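Carbohydrate kinase, FGGY (Rhodospirillum rubrum, PDB 3IFR) probably phosphorylates D-xylulose at the expense of ATP, as a two-domain sugar kinase of the FGGY family. Local coordinates at residues 55-58 with 59-62; 143-146 with 147-151; 375-378 with 379-383. All coordinates share one frame; numbering follows the deposited sequence.

Interaction 1: 55-58 with 59-62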
# COMPACT_ATOMS: atom_id res chain seq x y z
N TRP A 55 -11.93 1.54 15.43
CA TRP A 55 -12.27 1.56 14.01
C TRP A 55 -13.80 1.72 13.88
O TRP A 55 -14.29 2.58 13.16
CB TRP A 55 -11.81 0.32 13.24
CG TRP A 55 -10.35 -0.03 13.29
CD1 TRP A 55 -9.29 0.82 13.46
CD2 TRP A 55 -9.79 -1.35 13.15
NE1 TRP A 55 -8.11 0.10 13.47
CE2 TRP A 55 -8.39 -1.23 13.26
CE3 TRP A 55 -10.34 -2.62 12.94
CZ2 TRP A 55 -7.55 -2.33 13.16
CZ3 TRP A 55 -9.51 -3.70 12.84
CH2 TRP A 55 -8.12 -3.55 12.95
N TRP A 56 -14.53 0.91 14.62
CA TRP A 56 -15.99 0.83 14.46
C TRP A 56 -16.64 2.10 14.92
O TRP A 56 -17.56 2.61 14.29
CB TRP A 56 -16.56 -0.35 15.24
CG TRP A 56 -18.03 -0.42 15.18
CD1 TRP A 56 -18.89 -0.37 16.23
CD2 TRP A 56 -18.86 -0.49 14.00
NE1 TRP A 56 -20.19 -0.44 15.80
CE2 TRP A 56 -20.20 -0.51 14.43
CE3 TRP A 56 -18.60 -0.54 12.62
CZ2 TRP A 56 -21.29 -0.61 13.55
CZ3 TRP A 56 -19.69 -0.64 11.74
CH2 TRP A 56 -21.02 -0.67 12.21
N ASP A 57 -16.16 2.62 16.04
CA ASP A 57 -16.62 3.91 16.51
C ASP A 57 -16.27 5.04 15.58
O ASP A 57 -17.12 5.88 15.29
CB ASP A 57 -16.09 4.22 17.89
CG ASP A 57 -17.19 4.59 18.80
OD1 ASP A 57 -17.26 5.79 19.15
OD2 ASP A 57 -18.03 3.67 19.08
N ASN A 58 -15.02 5.08 15.13
CA ASN A 58 -14.63 5.99 14.04
C ASN A 58 -15.57 5.83 12.84
O ASN A 58 -16.14 6.81 12.36
CB ASN A 58 -13.19 5.76 13.60
CG ASN A 58 -12.14 6.44 14.48
OD1 ASN A 58 -10.95 6.42 14.15
ND2 ASN A 58 -12.54 7.04 15.59
N ALA A 59 -15.82 4.59 12.40
CA ALA A 59 -16.65 4.41 11.19
C ALA A 59 -18.09 4.93 11.35
O ALA A 59 -18.62 5.55 10.47
CB ALA A 59 -16.65 2.94 10.73
N ARG A 60 -18.73 4.62 12.47
CA ARG A 60 -20.04 5.17 12.78
C ARG A 60 -20.04 6.65 12.73
O ARG A 60 -20.94 7.22 12.14
CB ARG A 60 -20.44 4.76 14.20
CG ARG A 60 -20.89 3.31 14.30
CD ARG A 60 -21.07 2.95 15.72
NE ARG A 60 -22.26 3.60 16.24
CZ ARG A 60 -22.46 3.89 17.53
NH1 ARG A 60 -21.54 3.60 18.43
NH2 ARG A 60 -23.59 4.50 17.89
N ALA A 61 -19.06 7.29 13.35
CA ALA A 61 -19.02 8.77 13.43
C ALA A 61 -18.93 9.46 12.07
O ALA A 61 -19.62 10.46 11.78
CB ALA A 61 -17.85 9.22 14.29
N VAL A 62 -18.04 8.93 11.25
CA VAL A 62 -17.68 9.49 9.96
C VAL A 62 -18.80 9.24 8.93
O VAL A 62 -19.10 10.09 8.13
CB VAL A 62 -16.38 8.79 9.57
CG1 VAL A 62 -16.53 7.98 8.30
CG2 VAL A 62 -15.19 9.69 9.63

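Interaction 2: 143-146 with 147-151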
# COMPACT_ATOMS: atom_id res chain seq x y z
N LEU A 143 0.03 -15.48 13.78
CA LEU A 143 -0.68 -16.60 14.43
C LEU A 143 0.26 -17.52 15.25
O LEU A 143 -0.03 -17.80 16.42
CB LEU A 143 -1.47 -17.41 13.42
CG LEU A 143 -2.99 -17.29 13.41
CD1 LEU A 143 -3.48 -16.13 14.23
CD2 LEU A 143 -3.55 -17.29 11.94
N ARG A 144 1.37 -17.97 14.66
CA ARG A 144 2.35 -18.80 15.39
C ARG A 144 2.82 -18.10 16.66
O ARG A 144 3.01 -18.74 17.68
CB ARG A 144 3.59 -19.10 14.53
CG ARG A 144 3.40 -20.03 13.39
CD ARG A 144 3.12 -21.45 13.83
NE ARG A 144 3.17 -22.35 12.68
CZ ARG A 144 4.25 -23.00 12.23
NH1 ARG A 144 5.42 -22.88 12.86
NH2 ARG A 144 4.17 -23.77 11.15
N TRP A 145 3.05 -16.78 16.60
CA TRP A 145 3.51 -16.03 17.77
C TRP A 145 2.45 -16.09 18.89
O TRP A 145 2.73 -16.42 20.03
CB TRP A 145 3.79 -14.58 17.41
CG TRP A 145 4.28 -13.77 18.56
CD1 TRP A 145 5.58 -13.47 18.86
CD2 TRP A 145 3.48 -13.13 19.57
NE1 TRP A 145 5.63 -12.71 20.00
CE2 TRP A 145 4.36 -12.48 20.45
CE3 TRP A 145 2.10 -13.04 19.80
CZ2 TRP A 145 3.91 -11.75 21.56
CZ3 TRP A 145 1.65 -12.32 20.90
CH2 TRP A 145 2.55 -11.70 21.77
N ILE A 146 1.23 -15.76 18.54
CA ILE A 146 0.12 -15.85 19.45
C ILE A 146 -0.02 -17.24 20.11
O ILE A 146 -0.23 -17.34 21.33
CB ILE A 146 -1.18 -15.49 18.71
CG1 ILE A 146 -1.32 -13.98 18.61
CG2 ILE A 146 -2.39 -16.04 19.44
CD1 ILE A 146 -2.41 -13.62 17.67
N GLU A 147 0.05 -18.30 19.32
CA GLU A 147 -0.03 -19.66 19.87
C GLU A 147 1.02 -19.88 20.93
O GLU A 147 0.77 -20.55 21.94
CB GLU A 147 0.24 -20.68 18.78
CG GLU A 147 0.62 -22.04 19.31
CD GLU A 147 0.63 -23.07 18.20
OE1 GLU A 147 -0.27 -23.90 18.20
OE2 GLU A 147 1.50 -23.03 17.30
N ARG A 148 2.22 -19.35 20.71
CA ARG A 148 3.26 -19.61 21.67
C ARG A 148 3.25 -18.61 22.84
O ARG A 148 3.64 -18.97 23.94
CB ARG A 148 4.66 -19.72 21.01
CG ARG A 148 5.56 -18.55 21.24
CD ARG A 148 7.03 -18.93 21.47
NE ARG A 148 7.46 -20.16 20.80
CZ ARG A 148 7.77 -20.27 19.51
NH1 ARG A 148 7.70 -19.22 18.69
NH2 ARG A 148 8.14 -21.45 19.03
N HIS A 149 2.82 -17.38 22.61
CA HIS A 149 2.86 -16.38 23.66
C HIS A 149 1.55 -16.21 24.39
O HIS A 149 1.54 -15.78 25.53
CB HIS A 149 3.32 -15.00 23.13
CG HIS A 149 4.79 -14.95 22.83
ND1 HIS A 149 5.35 -15.62 21.76
CD2 HIS A 149 5.80 -14.36 23.49
CE1 HIS A 149 6.65 -15.42 21.77
NE2 HIS A 149 6.95 -14.67 22.81
N GLU A 150 0.44 -16.50 23.73
CA GLU A 150 -0.86 -16.29 24.34
C GLU A 150 -1.75 -17.48 24.02
O GLU A 150 -2.75 -17.33 23.31
CB GLU A 150 -1.47 -14.95 23.87
CG GLU A 150 -0.66 -13.72 24.32
CD GLU A 150 -1.17 -12.40 23.77
OE1 GLU A 150 -0.47 -11.37 23.87
OE2 GLU A 150 -2.30 -12.37 23.23
N PRO A 151 -1.37 -18.68 24.51
CA PRO A 151 -2.09 -19.90 24.11
C PRO A 151 -3.57 -19.76 24.42
O PRO A 151 -4.39 -20.35 23.75
CB PRO A 151 -1.49 -21.01 24.97
CG PRO A 151 -0.55 -20.35 25.93
CD PRO A 151 -0.44 -18.89 25.63

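Interaction 3: 375-378 with 379-383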
# COMPACT_ATOMS: atom_id res chain seq x y z
N LEU A 375 24.89 16.74 -3.08
CA LEU A 375 24.45 15.72 -2.14
C LEU A 375 22.95 15.47 -2.27
O LEU A 375 22.51 14.31 -2.33
CB LEU A 375 24.79 16.06 -0.67
CG LEU A 375 26.19 15.74 -0.10
CD1 LEU A 375 26.11 15.22 1.34
CD2 LEU A 375 26.87 14.73 -0.92
N TRP A 376 22.18 16.55 -2.26
CA TRP A 376 20.74 16.47 -2.43
C TRP A 376 20.39 15.76 -3.76
O TRP A 376 19.52 14.88 -3.81
CB TRP A 376 20.16 17.87 -2.43
CG TRP A 376 18.67 17.89 -2.39
CD1 TRP A 376 17.84 18.35 -3.35
CD2 TRP A 376 17.83 17.45 -1.31
NE1 TRP A 376 16.54 18.24 -2.96
CE2 TRP A 376 16.50 17.69 -1.70
CE3 TRP A 376 18.06 16.87 -0.06
CZ2 TRP A 376 15.40 17.34 -0.90
CZ3 TRP A 376 16.98 16.54 0.75
CH2 TRP A 376 15.67 16.79 0.33
N ARG A 377 21.08 16.16 -4.81
CA ARG A 377 20.81 15.62 -6.13
C ARG A 377 21.08 14.13 -6.19
O ARG A 377 20.26 13.35 -6.67
CB ARG A 377 21.66 16.32 -7.18
CG ARG A 377 21.44 15.70 -8.56
CD ARG A 377 21.62 16.71 -9.65
NE ARG A 377 21.02 16.20 -10.87
CZ ARG A 377 20.11 16.84 -11.59
NH1 ARG A 377 19.68 18.05 -11.23
NH2 ARG A 377 19.65 16.26 -12.69
N ALA A 378 22.23 13.74 -5.65
CA ALA A 378 22.65 12.36 -5.66
C ALA A 378 21.58 11.54 -4.97
O ALA A 378 21.26 10.45 -5.42
CB ALA A 378 23.97 12.20 -4.95
N LEU A 379 21.02 12.06 -3.88
CA LEU A 379 19.97 11.31 -3.18
C LEU A 379 18.73 11.25 -4.05
O LEU A 379 18.10 10.19 -4.15
CB LEU A 379 19.60 11.90 -1.81
CG LEU A 379 18.46 11.08 -1.19
CD1 LEU A 379 18.82 9.59 -1.19
CD2 LEU A 379 17.98 11.52 0.22
N LEU A 380 18.38 12.38 -4.67
CA LEU A 380 17.22 12.42 -5.54
C LEU A 380 17.36 11.37 -6.64
O LEU A 380 16.42 10.62 -6.93
CB LEU A 380 17.05 13.80 -6.17
CG LEU A 380 16.56 14.90 -5.24
CD1 LEU A 380 16.03 16.10 -6.02
CD2 LEU A 380 15.52 14.35 -4.32
N GLU A 381 18.55 11.31 -7.23
CA GLU A 381 18.81 10.45 -8.35
C GLU A 381 18.83 9.00 -7.90
O GLU A 381 18.29 8.12 -8.58
CB GLU A 381 20.13 10.83 -8.98
CG GLU A 381 20.06 12.18 -9.68
CD GLU A 381 21.37 12.59 -10.30
OE1 GLU A 381 22.41 12.00 -9.89
OE2 GLU A 381 21.36 13.47 -11.21
N ALA A 382 19.45 8.75 -6.74
CA ALA A 382 19.46 7.40 -6.19
C ALA A 382 18.02 6.87 -5.98
O ALA A 382 17.70 5.73 -6.33
CB ALA A 382 20.31 7.31 -4.90
N VAL A 383 17.13 7.67 -5.41
CA VAL A 383 15.78 7.18 -5.19
C VAL A 383 15.16 6.83 -6.52
O VAL A 383 14.56 5.76 -6.64
CB VAL A 383 14.91 8.17 -4.38
CG1 VAL A 383 13.41 7.88 -4.55
CG2 VAL A 383 15.30 8.11 -2.95

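Interaction 1: 55-58 with 59-62
R60 lays the aliphatic part of its side chain over the indole of W56, one turn earlier on helix 52-70. CD of R60 stands 3.9 Å from the centroid of the five-membered ring of W56, 29° off its normal, a CH-pi contact over the face, and comes to 3.5 Å from NE1 of W56. The indole reaches this place because its CG is anti to the backbone N (chi1 176°), which swings the ring along the helix toward the next turn. The backbone bond from R60 N to W56 O, 3.0 Å, one of four in the i to i+4 pattern, fixes the one-turn spacing that sets R60 over the indole.

The tight side faces the domain interior. There CB of A59 lies 3.4 Å from W55 O, and A59 and V62 pack against L12 of the central sheet. W55 gives its NE1 to E50. The outer side is looser: exposed D57 meets R60 through a long salt bridge, OD2 of D57 to NH1 of R60 3.6 Å, with carboxylate and guanidinium planes 86° apart. The stronger polar partner of R60 is the carbonyl of L230, bonded by NE.

R60 thus works in two ways, its methylenes covering an aromatic face and its guanidinium bonded to L230; the loosely held carboxylate of D57, turned across the guanidinium, probably adds mainly electrostatic attraction.

Interaction 2: 143-146 with 147-151
An aromatic stack between W145 and H149, one turn apart, marks the C-terminal end of helix 139-149 in the N-terminal half of this kinase. The indole and imidazole lie almost parallel, planes 4° apart, and form an offset stack with the five-membered ring centroids separated by 3.8 Å. NE1 of W145 sits over the centre of the imidazole, while CB of H149 rests above the six-membered ring of W145, 3.6 Å from its centroid, in a CH-pi contact. With CG anti to the backbone N (chi1 -179°), the indole lies on the carbonyl side of W145, where it meets H149 on the next turn.

A bond back to the helix helps set the imidazole's rotation: ND1 of H149 donates to W145 O at 3.2 Å, with the acceptor near the ring plane. The same W145 O takes the backbone N of H149 at 2.8 Å, so one carbonyl holds both the backbone N-H and the ring N-H of H149. The helix closes with E150 N bonded to I146 O at 2.6 Å, after which E150 leaves helical backbone angles and precedes helix 151-155. OE1 of E150 comes to the edge of the indole, while its OE2 forms a salt bridge with R100. R109 adds a cation-pi contact to W145. R144 bonds to the carbonyl of L202 and to E120, and R148 forms salt bridges with E113 and E116.

A leucine in place of W145 would probably leave the H149 imidazole without its flat stacking partner and R109 without its pi surface. The ND1 bond is consistent with a proton on that nitrogen; R109 would probably draw on the indole's pi electrons, while R100 partly offsets the charge of E150.

Interaction 3: 375-378 with 379-383
Residues 375-378 and 379-383 are consecutive turns of helix 372-397, joined by four i to i+4 backbone bonds; the one from E381 N to R377 O is 2.7 Å long, and A382 N to A378 O measures 2.8 Å. The same spacing pairs the side chains. R377, extended with CG anti to the backbone N (chi1 177°), reaches along the helix so that its NE donates to OE2 of E381 at 2.8 Å, within a salt bridge. The bond meets OE2 from above the carboxylate plane, and the two flat groups stand 89° apart. Y478 OH bonds to both OE2 of E381 and NH2 of R377, and G337 N also bonds to OE2, so this buried pair of charges is held by further bonds.

On another flank L380 places CG over the indole of W376, 4.3 Å from the five-membered ring centroid, and its CD1 lies 3.9 Å from CD1 of W376. NE1 of W376 bonds to D328 of helix 322-332.

The i to i+4 Arg-Glu salt bridge is a classic intrahelical pairing; here a Trp-Leu pair at the same spacing accompanies it, on a buried part of a long helix in the FGGY C-terminal domain, within the actin-like ATPase fold.

How the interactions relate
From the N terminus the three contacts follow in series, and none encloses or crosses another. Each is local to one helix, interaction 2 running past its C-terminal end, so none closes a long loop. Interaction 1, on helix 52-70, and interaction 2, at the end of helix 139-149, both belong to the N-terminal family region; their nearest atoms are about 13 Å apart. Interaction 3, on helix 372-397, belongs to the C-terminal region, its centre about 42 Å from that of interaction 1 and on the opposite side of the chain's centre. Outward contacts link the first helix to the N-terminal sheet, the second to helix 111-120, and the third to helices 305-315, 322-332 and 414-424.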